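Local coordinates for pumilio homolog 23 (Arabidopsis thaliana, PDB 5WZJ), which binds a specific 18S rRNA sequence through pumilio repeats packed into a right-handed superhelix and probably regulates translation and mRNA stability, at residues S318-S332 against L355-I367. Sequence-based numbering, arbitrary orientation.
With nucleotides of chain B.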
loop_
_atom_site.group_PDB
_atom_site.type_symbol
_atom_site.label_atom_id
_atom_site.label_comp_id
_atom_site.label_asym_id
_atom_site.label_seq_id
_atom_site.Cartn_x
_atom_site.Cartn_y
_atom_site.Cartn_z
ATOM N N SER A 318 -20.948 3.576 -0.807
ATOM C CA SER A 318 -20.297 2.711 0.173
ATOM C C SER A 318 -20.770 1.266 0.101
ATOM O O SER A 318 -20.061 0.376 0.579
ATOM C CB SER A 318 -20.524 3.249 1.583
ATOM O OG SER A 318 -19.910 4.511 1.740
ATOM N N VAL A 319 -21.947 0.994 -0.474
ATOM C CA VAL A 319 -22.380 -0.394 -0.601
ATOM C C VAL A 319 -21.970 -1.006 -1.927
ATOM O O VAL A 319 -22.184 -2.208 -2.141
ATOM C CB VAL A 319 -23.904 -0.546 -0.399
ATOM C CG1 VAL A 319 -24.301 -0.028 0.967
ATOM C CG2 VAL A 319 -24.682 0.167 -1.492
ATOM N N ASP A 320 -21.358 -0.229 -2.817
ATOM C CA ASP A 320 -20.917 -0.780 -4.086
ATOM C C ASP A 320 -19.542 -1.424 -3.956
ATOM O O ASP A 320 -18.638 -0.881 -3.308
ATOM C CB ASP A 320 -20.887 0.297 -5.164
ATOM C CG ASP A 320 -20.370 -0.234 -6.474
ATOM O OD1 ASP A 320 -21.128 -0.980 -7.123
ATOM O OD2 ASP A 320 -19.206 0.064 -6.835
ATOM N N ARG A 321 -19.386 -2.578 -4.612
ATOM C CA ARG A 321 -18.167 -3.373 -4.503
ATOM C C ARG A 321 -16.920 -2.620 -4.960
ATOM O O ARG A 321 -15.815 -2.966 -4.529
ATOM C CB ARG A 321 -18.325 -4.674 -5.307
ATOM C CG ARG A 321 -18.341 -4.473 -6.820
ATOM C CD ARG A 321 -18.923 -5.679 -7.585
ATOM N NE ARG A 321 -18.123 -6.899 -7.469
ATOM C CZ ARG A 321 -17.141 -7.238 -8.303
ATOM N NH1 ARG A 321 -16.475 -8.375 -8.121
ATOM N NH2 ARG A 321 -16.820 -6.441 -9.317
ATOM N N CYS A 322 -17.052 -1.621 -5.834
ATOM C CA CYS A 322 -15.901 -0.825 -6.257
ATOM C C CYS A 322 -15.891 0.567 -5.646
ATOM O O CYS A 322 -14.860 1.024 -5.143
ATOM C CB CYS A 322 -15.861 -0.697 -7.790
ATOM S SG CYS A 322 -15.563 -2.254 -8.656
ATOM N N ALA A 323 -17.017 1.268 -5.709
ATOM C CA ALA A 323 -17.057 2.649 -5.253
ATOM C C ALA A 323 -16.797 2.791 -3.756
ATOM O O ALA A 323 -16.445 3.887 -3.313
ATOM C CB ALA A 323 -18.411 3.271 -5.600
ATOM N N ASN A 324 -16.973 1.730 -2.956
ATOM C CA ASN A 324 -16.751 1.929 -1.524
ATOM C C ASN A 324 -15.291 2.242 -1.241
ATOM O O ASN A 324 -14.991 2.929 -0.262
ATOM C CB ASN A 324 -17.226 0.721 -0.705
ATOM C CG ASN A 324 -16.213 -0.400 -0.651
ATOM O OD1 ASN A 324 -15.416 -0.481 0.285
ATOM N ND2 ASN A 324 -16.237 -1.279 -1.659
ATOM N N PHE A 325 -14.374 1.784 -2.097
ATOM C CA PHE A 325 -12.974 2.159 -1.907
ATOM C C PHE A 325 -12.733 3.622 -2.253
ATOM O O PHE A 325 -11.842 4.252 -1.668
ATOM C CB PHE A 325 -12.070 1.247 -2.729
ATOM C CG PHE A 325 -12.076 -0.175 -2.255
ATOM C CD1 PHE A 325 -11.286 -0.565 -1.178
ATOM C CD2 PHE A 325 -12.896 -1.118 -2.869
ATOM C CE1 PHE A 325 -11.291 -1.873 -0.731
ATOM C CE2 PHE A 325 -12.925 -2.424 -2.417
ATOM C CZ PHE A 325 -12.108 -2.811 -1.352
ATOM N N VAL A 326 -13.520 4.184 -3.180
ATOM C CA VAL A 326 -13.466 5.624 -3.411
ATOM C C VAL A 326 -13.941 6.375 -2.175
ATOM O O VAL A 326 -13.358 7.396 -1.789
ATOM C CB VAL A 326 -14.298 6.016 -4.646
ATOM C CG1 VAL A 326 -14.148 7.515 -4.919
ATOM C CG2 VAL A 326 -13.867 5.214 -5.874
ATOM N N ILE A 327 -15.009 5.889 -1.542
ATOM C CA ILE A 327 -15.490 6.543 -0.330
ATOM C C ILE A 327 -14.428 6.464 0.763
ATOM O O ILE A 327 -14.211 7.426 1.510
ATOM C CB ILE A 327 -16.832 5.927 0.108
ATOM C CG1 ILE A 327 -17.887 6.138 -0.979
ATOM C CG2 ILE A 327 -17.311 6.543 1.429
ATOM C CD1 ILE A 327 -18.002 7.619 -1.445
ATOM N N GLN A 328 -13.722 5.333 0.848
ATOM C CA GLN A 328 -12.644 5.220 1.825
ATOM C C GLN A 328 -11.572 6.277 1.589
ATOM O O GLN A 328 -11.090 6.909 2.539
ATOM C CB GLN A 328 -12.030 3.826 1.774
ATOM C CG GLN A 328 -12.891 2.724 2.394
ATOM C CD GLN A 328 -12.181 1.385 2.344
ATOM O OE1 GLN A 328 -10.964 1.314 2.543
ATOM N NE2 GLN A 328 -12.926 0.317 2.053
ATOM N N ALA A 329 -11.181 6.476 0.326
ATOM C CA ALA A 329 -10.221 7.530 0.006
ATOM C C ALA A 329 -10.799 8.907 0.308
ATOM O O ALA A 329 -10.106 9.771 0.855
ATOM C CB ALA A 329 -9.797 7.429 -1.468
ATOM N N LEU A 330 -12.065 9.134 -0.042
ATOM C CA LEU A 330 -12.682 10.429 0.250
ATOM C C LEU A 330 -12.678 10.717 1.748
ATOM O O LEU A 330 -12.282 11.804 2.186
ATOM C CB LEU A 330 -14.111 10.462 -0.282
ATOM C CG LEU A 330 -14.891 11.756 -0.015
ATOM C CD1 LEU A 330 -14.576 12.828 -1.057
ATOM C CD2 LEU A 330 -16.362 11.451 -0.031
ATOM N N ILE A 331 -13.146 9.757 2.545
ATOM C CA ILE A 331 -13.182 9.925 3.997
ATOM C C ILE A 331 -11.791 10.251 4.530
ATOM O O ILE A 331 -11.602 11.216 5.286
ATOM C CB ILE A 331 -13.753 8.659 4.664
ATOM C CG1 ILE A 331 -15.231 8.462 4.309
ATOM C CG2 ILE A 331 -13.586 8.737 6.185
ATOM C CD1 ILE A 331 -15.767 7.094 4.721
ATOM N N SER A 332 -10.795 9.452 4.133
ATOM C CA SER A 332 -9.451 9.557 4.702
ATOM C C SER A 332 -8.825 10.915 4.448
ATOM O O SER A 332 -7.918 11.321 5.183
ATOM C CB SER A 332 -8.532 8.483 4.112
ATOM O OG SER A 332 -9.065 7.199 4.317
ATOM N N LEU A 355 -21.178 -3.023 7.973
ATOM C CA LEU A 355 -20.493 -4.203 8.498
ATOM C C LEU A 355 -21.133 -5.492 7.991
ATOM O O LEU A 355 -20.425 -6.445 7.644
ATOM C CB LEU A 355 -20.484 -4.174 10.024
ATOM C CG LEU A 355 -19.692 -3.039 10.671
ATOM C CD1 LEU A 355 -19.941 -3.038 12.167
ATOM C CD2 LEU A 355 -18.198 -3.176 10.381
ATOM N N GLU A 356 -22.470 -5.532 7.927
ATOM C CA GLU A 356 -23.168 -6.713 7.423
ATOM C C GLU A 356 -22.778 -7.018 5.979
ATOM O O GLU A 356 -22.623 -8.187 5.605
ATOM C CB GLU A 356 -24.685 -6.516 7.519
ATOM C CG GLU A 356 -25.245 -6.602 8.928
ATOM C CD GLU A 356 -26.709 -6.183 9.003
ATOM O OE1 GLU A 356 -27.252 -5.684 7.996
ATOM O OE2 GLU A 356 -27.317 -6.342 10.077
ATOM N N GLN A 357 -22.615 -5.982 5.154
ATOM C CA GLN A 357 -22.377 -6.166 3.728
ATOM C C GLN A 357 -20.892 -6.214 3.355
ATOM O O GLN A 357 -20.562 -6.106 2.170
ATOM C CB GLN A 357 -23.082 -5.062 2.945
ATOM C CG GLN A 357 -24.584 -5.007 3.217
ATOM C CD GLN A 357 -25.258 -3.894 2.465
ATOM O OE1 GLN A 357 -24.825 -3.515 1.376
ATOM N NE2 GLN A 357 -26.314 -3.352 3.041
ATOM N N GLY A 358 -19.999 -6.381 4.327
ATOM C CA GLY A 358 -18.589 -6.553 4.024
ATOM C C GLY A 358 -17.876 -5.278 3.615
ATOM O O GLY A 358 -16.972 -5.317 2.769
ATOM N N LYS A 359 -18.249 -4.147 4.209
ATOM C CA LYS A 359 -17.715 -2.835 3.876
ATOM C C LYS A 359 -17.071 -2.192 5.104
ATOM O O LYS A 359 -17.143 -0.981 5.304
ATOM C CB LYS A 359 -18.819 -1.946 3.298
ATOM C CG LYS A 359 -19.479 -2.515 2.027
ATOM C CD LYS A 359 -18.456 -2.724 0.905
ATOM C CE LYS A 359 -19.105 -3.241 -0.389
ATOM N NZ LYS A 359 -19.797 -4.557 -0.180
ATOM N N SER A 360 -16.417 -3.002 5.943
ATOM C CA SER A 360 -15.856 -2.493 7.192
ATOM C C SER A 360 -14.731 -1.475 6.977
ATOM O O SER A 360 -14.446 -0.694 7.883
ATOM C CB SER A 360 -15.349 -3.662 8.050
ATOM O OG SER A 360 -14.399 -4.457 7.357
ATOM N N GLY A 361 -14.087 -1.459 5.810
ATOM C CA GLY A 361 -13.078 -0.442 5.559
ATOM C C GLY A 361 -13.649 0.964 5.527
ATOM O O GLY A 361 -12.965 1.928 5.888
ATOM N N VAL A 362 -14.905 1.108 5.101
ATOM C CA VAL A 362 -15.550 2.420 5.156
ATOM C C VAL A 362 -15.682 2.867 6.604
ATOM O O VAL A 362 -15.374 4.011 6.954
ATOM C CB VAL A 362 -16.925 2.385 4.458
ATOM C CG1 VAL A 362 -17.614 3.749 4.580
ATOM C CG2 VAL A 362 -16.785 1.970 2.995
ATOM N N VAL A 363 -16.149 1.959 7.466
ATOM C CA VAL A 363 -16.285 2.262 8.889
ATOM C C VAL A 363 -14.929 2.606 9.487
ATOM O O VAL A 363 -14.780 3.610 10.193
ATOM C CB VAL A 363 -16.946 1.077 9.623
ATOM C CG1 VAL A 363 -17.008 1.350 11.119
ATOM C CG2 VAL A 363 -18.343 0.838 9.080
ATOM N N ALA A 364 -13.918 1.774 9.208
ATOM C CA ALA A 364 -12.568 2.035 9.703
ATOM C C ALA A 364 -12.066 3.408 9.271
ATOM O O ALA A 364 -11.441 4.126 10.056
ATOM C CB ALA A 364 -11.610 0.948 9.196
ATOM N N SER A 365 -12.312 3.786 8.016
ATOM C CA SER A 365 -11.820 5.077 7.550
ATOM C C SER A 365 -12.490 6.220 8.296
ATOM O O SER A 365 -11.830 7.201 8.654
ATOM C CB SER A 365 -12.043 5.219 6.038
ATOM O OG SER A 365 -11.325 4.223 5.327
ATOM N N LEU A 366 -13.803 6.132 8.512
ATOM C CA LEU A 366 -14.501 7.230 9.177
ATOM C C LEU A 366 -14.039 7.374 10.621
ATOM O O LEU A 366 -13.778 8.491 11.094
ATOM C CB LEU A 366 -16.013 7.012 9.107
ATOM C CG LEU A 366 -16.861 8.210 9.518
ATOM C CD1 LEU A 366 -16.581 9.407 8.609
ATOM C CD2 LEU A 366 -18.357 7.866 9.517
ATOM N N ILE A 367 -13.898 6.256 11.323
ATOM C CA ILE A 367 -13.414 6.300 12.699
ATOM C C ILE A 367 -12.012 6.896 12.757
ATOM O O ILE A 367 -11.714 7.737 13.615
ATOM C CB ILE A 367 -13.462 4.892 13.318
ATOM C CG1 ILE A 367 -14.921 4.424 13.431
ATOM C CG2 ILE A 367 -12.773 4.889 14.673
ATOM C CD1 ILE A 367 -15.067 2.989 13.859
ATOM P P U B 6 -11.561 -8.590 3.009
ATOM O OP1 U B 6 -12.695 -8.628 3.966
ATOM O OP2 U B 6 -10.464 -9.567 3.125
ATOM O "O5'" U B 6 -12.115 -8.687 1.520
ATOM C "C5'" U B 6 -13.267 -9.446 1.183
ATOM C "C4'" U B 6 -13.998 -8.810 0.027
ATOM O "O4'" U B 6 -14.696 -7.631 0.511
ATOM C "C3'" U B 6 -13.093 -8.333 -1.115
ATOM O "O3'" U B 6 -13.746 -8.513 -2.374
ATOM C "C2'" U B 6 -12.925 -6.841 -0.822
ATOM O "O2'" U B 6 -12.641 -6.051 -1.958
ATOM C "C1'" U B 6 -14.285 -6.489 -0.223
ATOM N N1 U B 6 -14.278 -5.338 0.699
ATOM C C2 U B 6 -14.896 -4.169 0.283
ATOM O O2 U B 6 -15.422 -4.053 -0.817
ATOM N N3 U B 6 -14.872 -3.138 1.195
ATOM C C4 U B 6 -14.319 -3.163 2.462
ATOM O O4 U B 6 -14.382 -2.158 3.181
ATOM C C5 U B 6 -13.706 -4.409 2.820
ATOM C C6 U B 6 -13.699 -5.428 1.948
ATOM P P G B 7 -12.932 -9.175 -3.598
ATOM O OP1 G B 7 -13.723 -10.340 -4.055
ATOM O OP2 G B 7 -11.499 -9.241 -3.230
ATOM O "O5'" G B 7 -12.952 -8.074 -4.752
ATOM C "C5'" G B 7 -14.147 -7.779 -5.451
ATOM C "C4'" G B 7 -13.942 -6.645 -6.425
ATOM O "O4'" G B 7 -13.904 -5.373 -5.727
ATOM C "C3'" G B 7 -12.637 -6.663 -7.199
ATOM O "O3'" G B 7 -12.642 -7.605 -8.254
ATOM C "C2'" G B 7 -12.516 -5.212 -7.653
ATOM O "O2'" G B 7 -13.366 -4.970 -8.760
ATOM C "C1'" G B 7 -13.082 -4.467 -6.435
ATOM N N9 G B 7 -11.998 -4.011 -5.552
ATOM C C8 G B 7 -11.256 -4.771 -4.679
ATOM N N7 G B 7 -10.335 -4.076 -4.077
ATOM C C5 G B 7 -10.465 -2.792 -4.587
ATOM C C6 G B 7 -9.737 -1.606 -4.309
ATOM O O6 G B 7 -8.800 -1.464 -3.523
ATOM N N1 G B 7 -10.196 -0.513 -5.037
ATOM C C2 G B 7 -11.226 -0.575 -5.941
ATOM N N2 G B 7 -11.529 0.573 -6.565
ATOM N N3 G B 7 -11.911 -1.677 -6.214
ATOM C C4 G B 7 -11.482 -2.738 -5.508
ATOM P P U B 5 -5.372 -6.950 2.496
ATOM O OP1 U B 5 -5.498 -8.424 2.575
ATOM O OP2 U B 5 -4.898 -6.266 1.267
ATOM O "O5'" U B 5 -6.773 -6.304 2.892
ATOM C "C5'" U B 5 -7.447 -6.709 4.077
ATOM C "C4'" U B 5 -8.913 -6.365 4.017
ATOM O "O4'" U B 5 -9.064 -4.920 4.067
ATOM C "C3'" U B 5 -9.625 -6.822 2.749
ATOM O "O3'" U B 5 -10.978 -7.100 3.072
ATOM C "C2'" U B 5 -9.567 -5.575 1.867
ATOM O "O2'" U B 5 -10.560 -5.517 0.868
ATOM C "C1'" U B 5 -9.737 -4.468 2.904
ATOM N N1 U B 5 -9.144 -3.177 2.527
ATOM C C2 U B 5 -9.971 -2.073 2.581
ATOM O O2 U B 5 -11.142 -2.148 2.893
ATOM N N3 U B 5 -9.386 -0.880 2.242
ATOM C C4 U B 5 -8.074 -0.690 1.869
ATOM O O4 U B 5 -7.707 0.449 1.600
ATOM C C5 U B 5 -7.270 -1.875 1.846
ATOM C C6 U B 5 -7.816 -3.058 2.175
HETATM O O HOH W 1 -22.695 -3.938 -0.202
#
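Val362 packs as a knob among Ser318, Asn324, Ile327 and Gln328. Its CG1 meets Ile331 CD1 at 3.8 Å, and the two side chains cross at about a right angle. Beyond it, Ile331 CG2 lies 3.4 Å from Ser365 O and also touches Leu366. The Ser365 hydroxyl bonds to Gly361 O, and Gln328 CB and CG pack against OG.

At the other end, Lys359 crosses Asn324 at about a right angle, with CD 3.6 Å from Asn324 CG. Bends at chi2 and chi4 (both about -60°) bring NZ round to Gln357 O. A water joins NZ, Val319 O and Gln357 OE1.

This is the RNA-reading face of a pumilio (PUF) repeat, where polar side chains read base edges and an aromatic ring stacks; 318-332 lies in Pumilio repeat 6. Asn324 pairs with U6 of chain B: OD1 accepts from N3 at 2.9 Å and ND2 donates to O2. ND2 also donates to Asp320 O, which helps fix the amide. Gly361 N gives U6 of chain B O4 a bond of 2.7 Å. Gln328 OE1 accepts from U5 of chain B N3 in a nearly straight bond (172°), and NE2 donates to U5 of chain B O2.

Phe325 lays one ring face on G7 of chain B, whose C6 lies 3.4 Å above the ring plane, over its centre; Asn324 OD1 lies over the opposite face. Replacing Phe325 by an alanine would probably bare this face of the base and let it shift.

Segments 323-332 and 360-367 run almost parallel, axes 8.6 Å apart at closest approach; 360-367 begins helix 360-373. Helix 284-296 flanks the first, helix 427-436 the second, and Arg181 of helix 175-181 touches both.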